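Local coordinates for protein beta-fructofuranosidase (Bifidobacterium adolescentis, PDB 6NOB) that probably hydrolyses terminal beta-D-fructofuranoside bonds, such as that of sucrose, as a family 32 glycoside hydrolase, at residues A[198-203]-A[218-223]; A[238-243]-A[253-258]; A[272-277]-A[284-289]; A[278-283]-A[412-417]; A[343-348]-A[357-362]. All blocks are in the same frame, centred on the assembly; numbering follows the deposited sequence.

Interaction 1 of 5, residues A[198-203]-A[218-223]; sequences SAVTVD and RLYLTR
The ring of Tyr-220 takes Val-200 at its edge: CG2 of Val-200 lies near the ring plane, 4.2 Å from CE2 of Tyr-220. Val-200 has CG1 anti to its backbone N (chi1 -179°), which leaves CG2 beside that N as the branch turned to the ring. The other flat group ends the Arg-218 chain, bent at chi3: a guanidinium whose NH2 forms a salt bridge with Asp-206; CB of Arg-218 is 3.4 Å from Val-200 O. On the opposite face of the sheet CB of Ala-199 meets CD2 of Leu-219 at 4.1 Å. Between the faces runs an antiparallel ladder. Val-200 N gives a nearly straight bond to Arg-218 O (2.7 Å, 167°), and Arg-218 N returns one to Val-200 O. Ser-198 and Tyr-220 form the next hydrogen-bonded pair, with Ser-198 N 2.8 Å from Tyr-220 O. These are the first two strands of a four-stranded blade of the family's beta-propeller. OG of Ser-198 is bonded to Pro-270 O on strand 268-273. Apart from that serine and the arginine head, the side chains here meet through carbon, so the polar work across the contact falls to four backbone bonds and two CA-H...O contacts.

Interaction 2 of 5, residues A[238-243]-A[253-258]; sequences QTTCLC and SPVALR. With EDO (1,2-ethanediol), chain C.
A classic beta bulge interrupts this hairpin: Val-255 and Ala-256 both face Gln-238, whose single carbonyl oxygen accepts from both amides. Val-255 N is the nearer donor, 2.7 Å from Gln-238 O and almost straight at 174°; Ala-256 N reaches the same oxygen at 3.1 Å. The side chain of Val-255 points toward the partner strand. CG2 of Val-255 sits 3.3 Å from Gln-238 O, and CG1 packs 3.6 Å from CG2 of Thr-240, the two side chains crossing at about a right angle. Beyond the bulge Thr-240 and Ser-253 exchange a normal pair of backbone bonds, and CG2 of Thr-239 touches CA of Pro-254. OG1 of Thr-240 turns to Leu-219 O on the neighbouring strand 216-227. Past the strand, an ethanediol, probably from the crystallisation liquor, is held by Glu-236 O and by Arg-258: backbone N to O2, and NE to O1 at 2.8 Å, with O1 in the guanidinium plane. An alanine at Arg-258 would probably leave O1 without its NE donor and the diol more loosely held, although the amide bond to O2 could remain. The bulge thus spends two amides on one acceptor, keeping both satisfied as the last blade strand shifts register.

Interaction 3 of 5, residues A[272-277]-A[284-289]; sequences VECGMG and DRAYMV
CG2 of Val-272 lies against Met-288, 3.9 Å from both its CB and its CE, at the apolar centre of a beta hairpin that opens a propeller blade. Met-288 runs extended and then bends at chi3 (-64°), which brings CE back to the valine. The other valine branch, CG1, meets CB of Ala-286 at 4.2 Å. That same CB takes SG of Cys-274 at 3.6 Å, so the alanine methyl is touched by two residues of the facing segment. An alanine at Val-272 would take the CG1 contact from the Ala-286 methyl and probably open a gap beside Met-288, leaving its CE freer to move. On the other face of the sheet CE of Met-276 just reaches CB of Tyr-287, whose hydroxyl is bonded to Asp-282 N in the loop joining the strands.

The backbone pairing is short and uneven. Glu-273 N meets Tyr-287 O at 2.7 Å, while the return bond from Tyr-287 N to Glu-273 O is weak. Past Glu-273 the first segment is loop, and a water lies within hydrogen-bonding distance of Cys-274 O and Arg-285 O, though it may not serve both at once. The Glu-273 carboxylate serves two partners: OE1 forms a salt bridge to Arg-448, and OE2 accepts from the amide two residues on. Gly-275 N donates to that OE2 at 2.8 Å, approaching from above the carboxylate plane, 36° out of it.

Interaction 4 of 5, residues A[278-283]-A[412-417]; sequences GEALDP and LVNTDN
Leu-412 reaches from its strand toward a loop turn carrying Ala-280 and Leu-281. Its CB stands 4.2 Å from CB of Ala-280. From there the chain passes to CG, where the two methyls part company. CD2 goes to Leu-281, lying 3.7 Å from CD1 of Leu-281 and nearly as close to CG and CD2, so a single methyl sits against the branched end (CG, CD1 and CD2); the two leucines cross at about a right angle. CD1 of Leu-412 goes the other way and packs against CG2 of Val-362. Leu-281 has CG anti to its carbonyl carbon (chi1 -61°), which sets its branched end against Leu-412.

Ala-280 presses its methyl on the backbone of the strand, 3.5 Å from Leu-412 O and 3.6 Å from the carbonyl carbon of Val-413. No direct hydrogen bond joins the segments. A water accepts from Ala-280 N at 3.1 Å and donates only weakly to Leu-412 O. Asn-414 brings ND2 to 3.8 Å from Glu-279 O without bonding it; that nitrogen is hydrogen-bonded to a di(hydroxyethyl)ether molecule, probably from the crystallisation liquor. The turn from Gly-278 to Leu-281 is type I, and the backbone angles of Gly-278 suit glycine, since a CB would jam against the preceding carbonyl oxygen.

This is a surface contact. The loop joins strands 268-273 and 285-295 and is backed by Met-276, which touches Leu-281. Strand 405-415 belongs to a different sheet, where it runs between 385-396 and 418-428, so the contact ties the hairpin of one blade to a strand of another.

Interaction 5 of 5, residues A[343-348]-A[357-362]; sequences LFSAKK and RYEGPV
Ser-345 and Arg-357 satisfy each other's backbone: Arg-357 N donates to Ser-345 O at 2.7 Å, and Ser-345 N to Arg-357 O at 2.9 Å. Further along, Leu-343 O accepts from Glu-359 N at 2.7 Å, while Leu-343 N is answered by Gly-360 O. On the side of Ser-345 and Arg-357, OE1 of Glu-359 gathers donors. Arg-357 grips it side-on with two nitrogens, NE at 2.9 Å and NH2 at 2.8 Å, with OE1 in the guanidinium plane; NH2 meets its syn lone pair, NE comes from above the carboxylate plane. OG of Ser-345 is modelled too close to that oxygen for the length to be trusted. Arg-285 NE also bonds this hydroxyl, and the glutamate probably offsets the nearness of the two arginines. The other face is aromatic. CD1 of Tyr-358 sits over one face of the Phe-344 ring, toward its rim, with CE2 of Phe-344 3.7 Å from CD1 of Tyr-358 and the planes at 37°. CB of Leu-343 meets CB of Val-362 at 4.0 Å. Strand 337-347 runs between 285-295 and 357-365 in this blade; Phe-263 meets Tyr-358 edge-to-face, and Val-362 bonds through its backbone to Leu-421 of strand 418-428.

Interactions 1 and 2 are successive pairings in one blade: Leu-221 O accepts from Thr-239 N at 2.8 Å, and OG1 of Thr-222 lies 2.7 Å from OE1 of Gln-238. Interactions 3 and 5 share the next sheet along the chain, joined by Met-288 N to Phe-344 O at 2.7 Å. Tyr-220 bridges the two blades, its CD2 3.5 Å from CG2 of Val-272. One side of interaction 4, 278-283, is the loop of interaction 3's hairpin, their centres about 12 Å apart, and Lys-348 NZ of interaction 5 bonds Pro-283 O there. Together they tie neighbouring sheets of the propeller; the small molecules at interactions 2 and 4 probably come from the crystallisation liquor.

Interaction 1 of 5, residues A[198-203]-A[218-223]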
# COMPACT_ATOMS: atom_id res chain seq x y z
N SER A 198 7.25 5.70 7.68
CA SER A 198 7.19 4.58 8.61
C SER A 198 6.95 5.08 10.03
O SER A 198 6.89 6.29 10.29
CB SER A 198 8.47 3.74 8.53
OG SER A 198 9.62 4.55 8.73
N ALA A 199 6.84 4.14 10.98
CA ALA A 199 6.46 4.44 12.35
C ALA A 199 7.37 3.74 13.35
O ALA A 199 7.75 2.58 13.16
CB ALA A 199 5.01 4.03 12.62
N VAL A 200 7.70 4.45 14.43
CA VAL A 200 8.44 3.89 15.55
C VAL A 200 7.70 4.28 16.83
O VAL A 200 7.55 5.47 17.12
CB VAL A 200 9.90 4.37 15.61
CG1 VAL A 200 10.62 3.74 16.79
CG2 VAL A 200 10.61 4.05 14.31
N THR A 201 7.23 3.28 17.58
CA THR A 201 6.56 3.53 18.85
C THR A 201 7.60 3.86 19.92
O THR A 201 8.56 3.11 20.11
CB THR A 201 5.71 2.33 19.27
OG1 THR A 201 6.55 1.19 19.48
CG2 THR A 201 4.67 2.00 18.21
N VAL A 202 7.40 4.97 20.62
CA VAL A 202 8.36 5.48 21.59
C VAL A 202 7.64 5.80 22.90
O VAL A 202 6.42 5.90 22.96
CB VAL A 202 9.10 6.73 21.07
CG1 VAL A 202 9.91 6.40 19.82
CG2 VAL A 202 8.12 7.86 20.80
N ASP A 203 8.44 5.97 23.96
CA ASP A 203 7.92 6.43 25.24
C ASP A 203 7.95 7.96 25.25
O ASP A 203 8.18 8.61 24.23
CB ASP A 203 8.70 5.80 26.40
CG ASP A 203 10.16 6.25 26.47
OD1 ASP A 203 10.58 7.13 25.69
OD2 ASP A 203 10.89 5.69 27.32
N ARG A 218 6.06 7.81 16.74
CA ARG A 218 6.92 8.70 15.97
C ARG A 218 6.93 8.24 14.52
O ARG A 218 7.23 7.08 14.23
CB ARG A 218 8.34 8.75 16.53
CG ARG A 218 9.24 9.70 15.74
CD ARG A 218 10.48 10.12 16.51
NE ARG A 218 10.18 10.96 17.67
CZ ARG A 218 9.82 12.24 17.60
NH1 ARG A 218 9.69 12.84 16.42
NH2 ARG A 218 9.58 12.92 18.71
N LEU A 219 6.61 9.16 13.62
CA LEU A 219 6.59 8.87 12.19
C LEU A 219 7.76 9.56 11.52
O LEU A 219 8.14 10.67 11.89
CB LEU A 219 5.27 9.33 11.57
CG LEU A 219 4.14 8.61 12.29
CD1 LEU A 219 3.14 9.60 12.86
CD2 LEU A 219 3.48 7.59 11.38
N TYR A 220 8.36 8.86 10.55
CA TYR A 220 9.38 9.42 9.67
C TYR A 220 8.85 9.30 8.25
O TYR A 220 8.55 8.19 7.79
CB TYR A 220 10.71 8.68 9.82
CG TYR A 220 11.36 8.82 11.18
CD1 TYR A 220 12.27 9.84 11.42
CD2 TYR A 220 11.07 7.93 12.20
CE1 TYR A 220 12.87 9.97 12.66
CE2 TYR A 220 11.67 8.05 13.45
CZ TYR A 220 12.57 9.08 13.66
OH TYR A 220 13.18 9.22 14.89
N LEU A 221 8.73 10.43 7.55
CA LEU A 221 8.10 10.44 6.24
C LEU A 221 8.88 11.34 5.29
O LEU A 221 9.75 12.11 5.70
CB LEU A 221 6.64 10.91 6.32
CG LEU A 221 6.42 12.37 6.72
CD1 LEU A 221 5.32 12.99 5.87
CD2 LEU A 221 6.08 12.47 8.20
N THR A 222 8.54 11.23 4.01
CA THR A 222 9.12 12.05 2.96
C THR A 222 8.19 13.22 2.65
O THR A 222 6.98 13.03 2.49
CB THR A 222 9.37 11.24 1.69
OG1 THR A 222 10.38 10.26 1.94
CG2 THR A 222 9.81 12.14 0.54
N ARG A 223 8.76 14.42 2.57
CA ARG A 223 8.09 15.57 1.99
C ARG A 223 8.60 15.75 0.57
O ARG A 223 9.81 15.71 0.34
CB ARG A 223 8.33 16.83 2.82
CG ARG A 223 7.47 16.94 4.07
CD ARG A 223 6.04 17.33 3.72
NE ARG A 223 5.16 17.23 4.88
CZ ARG A 223 3.84 17.38 4.82
NH1 ARG A 223 3.25 17.65 3.67
NH2 ARG A 223 3.11 17.27 5.93

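Interaction 2 of 5, residues A[238-243]-A[253-258]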
# COMPACT_ATOMS: atom_id res chain seq x y z
N GLN A 238 13.39 14.10 4.43
CA GLN A 238 12.73 13.28 5.45
C GLN A 238 12.45 14.11 6.70
O GLN A 238 13.33 14.82 7.19
CB GLN A 238 13.59 12.07 5.82
CG GLN A 238 14.41 11.51 4.67
CD GLN A 238 13.55 11.13 3.47
OE1 GLN A 238 12.37 10.79 3.62
NE2 GLN A 238 14.13 11.20 2.29
N THR A 239 11.22 14.00 7.21
CA THR A 239 10.78 14.74 8.39
C THR A 239 10.24 13.76 9.43
O THR A 239 10.05 12.57 9.17
CB THR A 239 9.71 15.78 8.03
OG1 THR A 239 8.49 15.11 7.69
CG2 THR A 239 10.15 16.63 6.85
N THR A 240 9.98 14.29 10.63
CA THR A 240 9.43 13.49 11.72
C THR A 240 8.29 14.26 12.39
O THR A 240 8.22 15.49 12.32
CB THR A 240 10.50 13.12 12.77
OG1 THR A 240 10.01 12.05 13.58
CG2 THR A 240 10.82 14.31 13.66
N CYS A 241 7.40 13.50 13.02
CA CYS A 241 6.31 14.07 13.80
C CYS A 241 5.76 12.98 14.71
O CYS A 241 6.06 11.80 14.54
CB CYS A 241 5.21 14.67 12.90
SG CYS A 241 4.40 13.53 11.76
N LEU A 242 4.97 13.40 15.69
CA LEU A 242 4.44 12.50 16.70
C LEU A 242 2.93 12.39 16.58
O LEU A 242 2.25 13.38 16.29
CB LEU A 242 4.78 12.97 18.11
CG LEU A 242 6.21 12.77 18.59
CD1 LEU A 242 6.35 13.34 19.99
CD2 LEU A 242 6.56 11.29 18.58
N CYS A 243 2.42 11.18 16.79
CA CYS A 243 1.02 10.95 17.15
C CYS A 243 0.99 10.57 18.63
O CYS A 243 1.38 9.45 18.99
CB CYS A 243 0.39 9.87 16.30
SG CYS A 243 -1.38 9.78 16.57
N SER A 253 8.98 18.41 11.64
CA SER A 253 10.26 19.08 11.44
C SER A 253 11.23 18.12 10.75
O SER A 253 11.14 16.91 10.96
CB SER A 253 10.82 19.57 12.79
OG SER A 253 11.36 18.52 13.57
N PRO A 254 12.13 18.63 9.92
CA PRO A 254 12.95 17.75 9.07
C PRO A 254 14.11 17.11 9.82
O PRO A 254 14.64 17.66 10.79
CB PRO A 254 13.47 18.70 7.99
CG PRO A 254 13.57 20.01 8.69
CD PRO A 254 12.40 20.05 9.64
N VAL A 255 14.49 15.92 9.35
CA VAL A 255 15.52 15.13 10.02
C VAL A 255 16.61 14.62 9.09
O VAL A 255 17.72 14.30 9.57
CB VAL A 255 14.88 13.95 10.78
CG1 VAL A 255 13.89 14.45 11.82
CG2 VAL A 255 14.22 12.98 9.82
N ALA A 256 16.40 14.52 7.78
CA ALA A 256 17.43 13.95 6.90
C ALA A 256 17.30 14.53 5.50
O ALA A 256 16.23 14.43 4.88
CB ALA A 256 17.32 12.42 6.86
N LEU A 257 18.38 15.11 5.01
CA LEU A 257 18.48 15.60 3.64
C LEU A 257 19.42 14.71 2.84
O LEU A 257 20.16 13.89 3.39
CB LEU A 257 18.97 17.05 3.61
CG LEU A 257 18.37 18.01 4.63
CD1 LEU A 257 18.99 19.39 4.49
CD2 LEU A 257 16.86 18.08 4.48
N ARG A 258 19.39 14.88 1.52
CA ARG A 258 20.33 14.18 0.65
C ARG A 258 21.76 14.50 1.08
O ARG A 258 22.13 15.67 1.24
CB ARG A 258 20.10 14.57 -0.81
CG ARG A 258 18.74 14.11 -1.35
CD ARG A 258 18.58 14.34 -2.84
NE ARG A 258 19.03 15.66 -3.24
CZ ARG A 258 19.98 15.89 -4.14
NH1 ARG A 258 20.59 14.89 -4.75
NH2 ARG A 258 20.33 17.14 -4.43
C1 EDO C . 17.36 18.50 -0.55
O1 EDO C . 18.01 17.68 -1.53
C2 EDO C . 16.61 17.64 0.46
O2 EDO C . 17.24 16.37 0.63

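Interaction 3 of 5, residues A[272-277]-A[284-289]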
# COMPACT_ATOMS: atom_id res chain seq x y z
N VAL A 272 12.45 3.08 9.37
CA VAL A 272 13.31 3.08 10.55
C VAL A 272 13.10 1.78 11.30
O VAL A 272 11.98 1.48 11.75
CB VAL A 272 13.03 4.30 11.45
CG1 VAL A 272 13.94 4.30 12.67
CG2 VAL A 272 13.21 5.59 10.66
N GLU A 273 14.16 0.99 11.44
CA GLU A 273 14.11 -0.32 12.07
C GLU A 273 14.95 -0.30 13.34
O GLU A 273 16.14 0.04 13.29
CB GLU A 273 14.62 -1.41 11.12
CG GLU A 273 14.79 -2.77 11.78
CD GLU A 273 13.49 -3.30 12.35
OE1 GLU A 273 12.44 -3.13 11.70
OE2 GLU A 273 13.52 -3.90 13.45
N CYS A 274 14.35 -0.68 14.46
CA CYS A 274 15.02 -0.58 15.74
C CYS A 274 15.33 -1.93 16.37
O CYS A 274 16.05 -1.97 17.37
CB CYS A 274 14.18 0.25 16.72
SG CYS A 274 14.04 1.97 16.23
N GLY A 275 14.83 -3.03 15.81
CA GLY A 275 14.92 -4.32 16.46
C GLY A 275 15.93 -5.29 15.87
O GLY A 275 15.85 -6.49 16.13
N MET A 276 16.89 -4.79 15.09
CA MET A 276 17.90 -5.66 14.49
C MET A 276 19.11 -5.82 15.41
O MET A 276 19.28 -5.11 16.40
CB MET A 276 18.34 -5.11 13.13
CG MET A 276 17.32 -5.30 12.03
SD MET A 276 17.96 -4.79 10.42
CE MET A 276 18.21 -3.04 10.70
N GLY A 277 19.96 -6.77 15.05
CA GLY A 277 21.17 -7.05 15.79
C GLY A 277 22.30 -7.55 14.91
O GLY A 277 22.21 -7.46 13.68
N ASP A 284 22.98 0.83 20.15
CA ASP A 284 22.51 2.09 20.70
C ASP A 284 22.03 3.06 19.62
O ASP A 284 21.73 4.21 19.94
CB ASP A 284 23.62 2.75 21.52
CG ASP A 284 24.06 1.90 22.70
OD1 ASP A 284 23.19 1.29 23.35
OD2 ASP A 284 25.28 1.84 22.97
N ARG A 285 21.93 2.61 18.37
CA ARG A 285 21.47 3.46 17.28
C ARG A 285 20.32 2.79 16.54
O ARG A 285 20.31 1.57 16.38
CB ARG A 285 22.61 3.78 16.31
CG ARG A 285 23.81 4.47 16.95
CD ARG A 285 24.89 4.80 15.92
NE ARG A 285 24.54 5.97 15.11
CZ ARG A 285 24.76 7.22 15.48
NH1 ARG A 285 25.33 7.48 16.65
NH2 ARG A 285 24.40 8.22 14.69
N ALA A 286 19.36 3.60 16.10
CA ALA A 286 18.31 3.14 15.20
C ALA A 286 18.75 3.38 13.76
O ALA A 286 19.51 4.30 13.47
CB ALA A 286 17.00 3.87 15.48
N TYR A 287 18.25 2.54 12.85
CA TYR A 287 18.71 2.54 11.47
C TYR A 287 17.55 2.83 10.52
O TYR A 287 16.44 2.33 10.71
CB TYR A 287 19.39 1.22 11.13
CG TYR A 287 20.77 1.14 11.73
CD1 TYR A 287 20.95 0.73 13.05
CD2 TYR A 287 21.90 1.50 11.00
CE1 TYR A 287 22.21 0.67 13.62
CE2 TYR A 287 23.16 1.45 11.55
CZ TYR A 287 23.31 1.03 12.86
OH TYR A 287 24.57 0.97 13.42
N MET A 288 17.84 3.64 9.50
CA MET A 288 16.85 4.12 8.54
C MET A 288 17.35 3.83 7.14
O MET A 288 18.47 4.23 6.78
CB MET A 288 16.59 5.62 8.73
CG MET A 288 15.78 6.29 7.62
SD MET A 288 15.92 8.10 7.60
CE MET A 288 15.19 8.55 9.17
N VAL A 289 16.55 3.13 6.34
CA VAL A 289 16.83 2.95 4.93
C VAL A 289 15.98 3.94 4.14
O VAL A 289 14.84 4.23 4.51
CB VAL A 289 16.56 1.50 4.46
CG1 VAL A 289 17.57 0.55 5.08
CG2 VAL A 289 15.14 1.08 4.80
O HOH W 1 17.98 0.02 17.88

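Interaction 4 of 5, residues A[278-283]-A[412-417]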
# COMPACT_ATOMS: atom_id res chain seq x y z
N GLY A 278 23.35 -8.08 15.51
CA GLY A 278 24.50 -8.57 14.78
C GLY A 278 25.69 -7.64 14.90
O GLY A 278 25.61 -6.51 15.39
N GLU A 279 26.83 -8.13 14.41
CA GLU A 279 28.10 -7.42 14.58
C GLU A 279 28.19 -6.15 13.75
O GLU A 279 29.07 -5.32 14.01
CB GLU A 279 29.26 -8.34 14.23
CG GLU A 279 29.61 -9.34 15.32
CD GLU A 279 31.06 -9.79 15.25
OE1 GLU A 279 31.87 -9.08 14.62
OE2 GLU A 279 31.38 -10.85 15.82
N ALA A 280 27.31 -5.97 12.76
CA ALA A 280 27.41 -4.85 11.85
C ALA A 280 26.67 -3.60 12.32
O ALA A 280 26.86 -2.54 11.73
CB ALA A 280 26.89 -5.25 10.46
N LEU A 281 25.86 -3.71 13.37
CA LEU A 281 25.01 -2.60 13.80
C LEU A 281 25.36 -2.15 15.21
O LEU A 281 25.80 -2.95 16.05
CB LEU A 281 23.53 -2.99 13.74
CG LEU A 281 23.00 -3.36 12.36
CD1 LEU A 281 21.52 -3.68 12.43
CD2 LEU A 281 23.27 -2.23 11.38
N ASP A 282 25.17 -0.86 15.45
CA ASP A 282 25.33 -0.28 16.78
C ASP A 282 24.02 -0.46 17.54
O ASP A 282 23.00 0.13 17.15
CB ASP A 282 25.71 1.20 16.67
CG ASP A 282 26.19 1.78 18.00
OD1 ASP A 282 25.88 1.21 19.06
OD2 ASP A 282 26.88 2.82 17.97
N PRO A 283 24.01 -1.25 18.62
CA PRO A 283 22.74 -1.47 19.34
C PRO A 283 22.17 -0.22 19.98
O PRO A 283 20.98 -0.20 20.32
CB PRO A 283 23.12 -2.52 20.39
CG PRO A 283 24.59 -2.33 20.60
CD PRO A 283 25.15 -1.92 19.26
N LEU A 412 24.02 -9.22 7.29
CA LEU A 412 24.55 -7.87 7.46
C LEU A 412 25.97 -7.96 7.99
O LEU A 412 26.19 -8.41 9.12
CB LEU A 412 23.66 -7.09 8.42
CG LEU A 412 23.33 -5.64 8.12
CD1 LEU A 412 22.80 -5.49 6.70
CD2 LEU A 412 22.32 -5.13 9.12
N VAL A 413 26.94 -7.52 7.19
CA VAL A 413 28.35 -7.68 7.54
C VAL A 413 28.99 -6.32 7.74
O VAL A 413 28.54 -5.30 7.21
CB VAL A 413 29.11 -8.49 6.46
CG1 VAL A 413 28.50 -9.87 6.30
CG2 VAL A 413 29.11 -7.74 5.14
N ASN A 414 30.06 -6.31 8.53
CA ASN A 414 30.82 -5.11 8.83
C ASN A 414 31.91 -4.92 7.78
O ASN A 414 32.69 -5.85 7.51
CB ASN A 414 31.44 -5.20 10.22
CG ASN A 414 31.36 -3.90 10.98
OD1 ASN A 414 30.68 -2.96 10.57
ND2 ASN A 414 32.06 -3.83 12.11
N THR A 415 31.97 -3.73 7.19
CA THR A 415 33.01 -3.40 6.22
C THR A 415 33.63 -2.05 6.58
O THR A 415 33.15 -1.34 7.47
CB THR A 415 32.48 -3.35 4.78
OG1 THR A 415 31.86 -2.08 4.53
CG2 THR A 415 31.48 -4.47 4.53
N ASP A 416 34.70 -1.70 5.86
CA ASP A 416 35.37 -0.43 6.09
C ASP A 416 34.47 0.75 5.72
O ASP A 416 34.64 1.84 6.27
CB ASP A 416 36.67 -0.36 5.28
CG ASP A 416 37.71 -1.35 5.78
OD1 ASP A 416 37.61 -1.80 6.94
OD2 ASP A 416 38.64 -1.67 5.00
N ASN A 417 33.52 0.55 4.81
CA ASN A 417 32.66 1.61 4.33
C ASN A 417 31.22 1.47 4.82
O ASN A 417 30.29 1.94 4.17
CB ASN A 417 32.69 1.67 2.80
CG ASN A 417 34.10 1.61 2.25
OD1 ASN A 417 35.04 2.12 2.86
ND2 ASN A 417 34.25 0.99 1.09
O HOH W 2 24.64 -7.18 11.88

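Interaction 5 of 5, residues A[343-348]-A[357-362]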
# COMPACT_ATOMS: atom_id res chain seq x y z
N LEU A 343 21.62 4.04 3.77
CA LEU A 343 21.41 3.74 5.18
C LEU A 343 21.85 4.92 6.04
O LEU A 343 22.90 5.53 5.81
CB LEU A 343 22.19 2.49 5.58
CG LEU A 343 21.90 1.90 6.96
CD1 LEU A 343 20.46 1.44 7.06
CD2 LEU A 343 22.86 0.76 7.26
N PHE A 344 21.02 5.24 7.05
CA PHE A 344 21.31 6.27 8.03
C PHE A 344 21.08 5.71 9.43
O PHE A 344 20.29 4.79 9.62
CB PHE A 344 20.44 7.51 7.83
CG PHE A 344 20.61 8.19 6.50
CD1 PHE A 344 19.93 7.74 5.38
CD2 PHE A 344 21.45 9.28 6.37
CE1 PHE A 344 20.08 8.36 4.16
CE2 PHE A 344 21.61 9.91 5.16
CZ PHE A 344 20.93 9.45 4.05
N SER A 345 21.76 6.29 10.41
CA SER A 345 21.59 5.87 11.79
C SER A 345 21.62 7.08 12.72
O SER A 345 22.28 8.08 12.44
CB SER A 345 22.66 4.87 12.24
OG SER A 345 23.95 5.45 12.19
N ALA A 346 20.89 6.96 13.83
CA ALA A 346 20.83 8.00 14.85
C ALA A 346 20.91 7.36 16.23
O ALA A 346 20.37 6.27 16.45
CB ALA A 346 19.55 8.83 14.73
N LYS A 347 21.58 8.05 17.15
CA LYS A 347 21.69 7.54 18.52
C LYS A 347 20.35 7.68 19.24
O LYS A 347 19.76 8.76 19.27
CB LYS A 347 22.78 8.29 19.28
CG LYS A 347 23.02 7.75 20.68
CD LYS A 347 24.50 7.75 21.03
CE LYS A 347 24.76 6.95 22.30
NZ LYS A 347 25.55 7.73 23.30
N LYS A 348 19.89 6.58 19.82
CA LYS A 348 18.68 6.62 20.63
C LYS A 348 18.95 7.34 21.95
O LYS A 348 20.08 7.33 22.45
CB LYS A 348 18.16 5.21 20.88
CG LYS A 348 17.72 4.48 19.62
CD LYS A 348 17.39 3.02 19.89
CE LYS A 348 18.63 2.23 20.27
NZ LYS A 348 18.36 0.77 20.33
N ARG A 357 23.14 10.04 10.80
CA ARG A 357 24.46 9.85 10.22
C ARG A 357 24.37 8.98 8.98
O ARG A 357 23.78 7.89 9.02
CB ARG A 357 25.39 9.22 11.25
CG ARG A 357 26.84 9.07 10.84
CD ARG A 357 27.65 8.48 11.98
NE ARG A 357 27.29 7.08 12.23
CZ ARG A 357 27.59 6.42 13.34
NH1 ARG A 357 28.25 7.03 14.32
NH2 ARG A 357 27.23 5.15 13.48
N TYR A 358 24.94 9.45 7.87
CA TYR A 358 24.92 8.66 6.64
C TYR A 358 25.90 7.50 6.75
O TYR A 358 27.08 7.68 7.06
CB TYR A 358 25.28 9.54 5.44
CG TYR A 358 25.29 8.81 4.12
CD1 TYR A 358 24.34 7.83 3.84
CD2 TYR A 358 26.23 9.10 3.14
CE1 TYR A 358 24.34 7.15 2.64
CE2 TYR A 358 26.24 8.43 1.93
CZ TYR A 358 25.29 7.45 1.69
OH TYR A 358 25.28 6.78 0.49
N GLU A 359 25.40 6.29 6.51
CA GLU A 359 26.18 5.07 6.66
C GLU A 359 26.58 4.44 5.33
O GLU A 359 27.20 3.37 5.33
CB GLU A 359 25.40 4.05 7.50
CG GLU A 359 25.01 4.53 8.88
CD GLU A 359 26.05 4.22 9.93
OE1 GLU A 359 25.96 4.76 11.05
OE2 GLU A 359 26.97 3.43 9.64
N GLY A 360 26.25 5.06 4.20
CA GLY A 360 26.52 4.48 2.91
C GLY A 360 25.37 3.63 2.42
O GLY A 360 24.39 3.41 3.14
N PRO A 361 25.46 3.15 1.18
CA PRO A 361 24.41 2.26 0.66
C PRO A 361 24.54 0.86 1.25
O PRO A 361 25.54 0.17 1.04
CB PRO A 361 24.67 2.26 -0.85
CG PRO A 361 26.14 2.54 -0.97
CD PRO A 361 26.46 3.48 0.16
N VAL A 362 23.52 0.45 2.01
CA VAL A 362 23.51 -0.91 2.54
C VAL A 362 23.27 -1.92 1.43
O VAL A 362 23.68 -3.08 1.54
CB VAL A 362 22.46 -1.04 3.67
CG1 VAL A 362 21.05 -0.95 3.10
CG2 VAL A 362 22.64 -2.33 4.44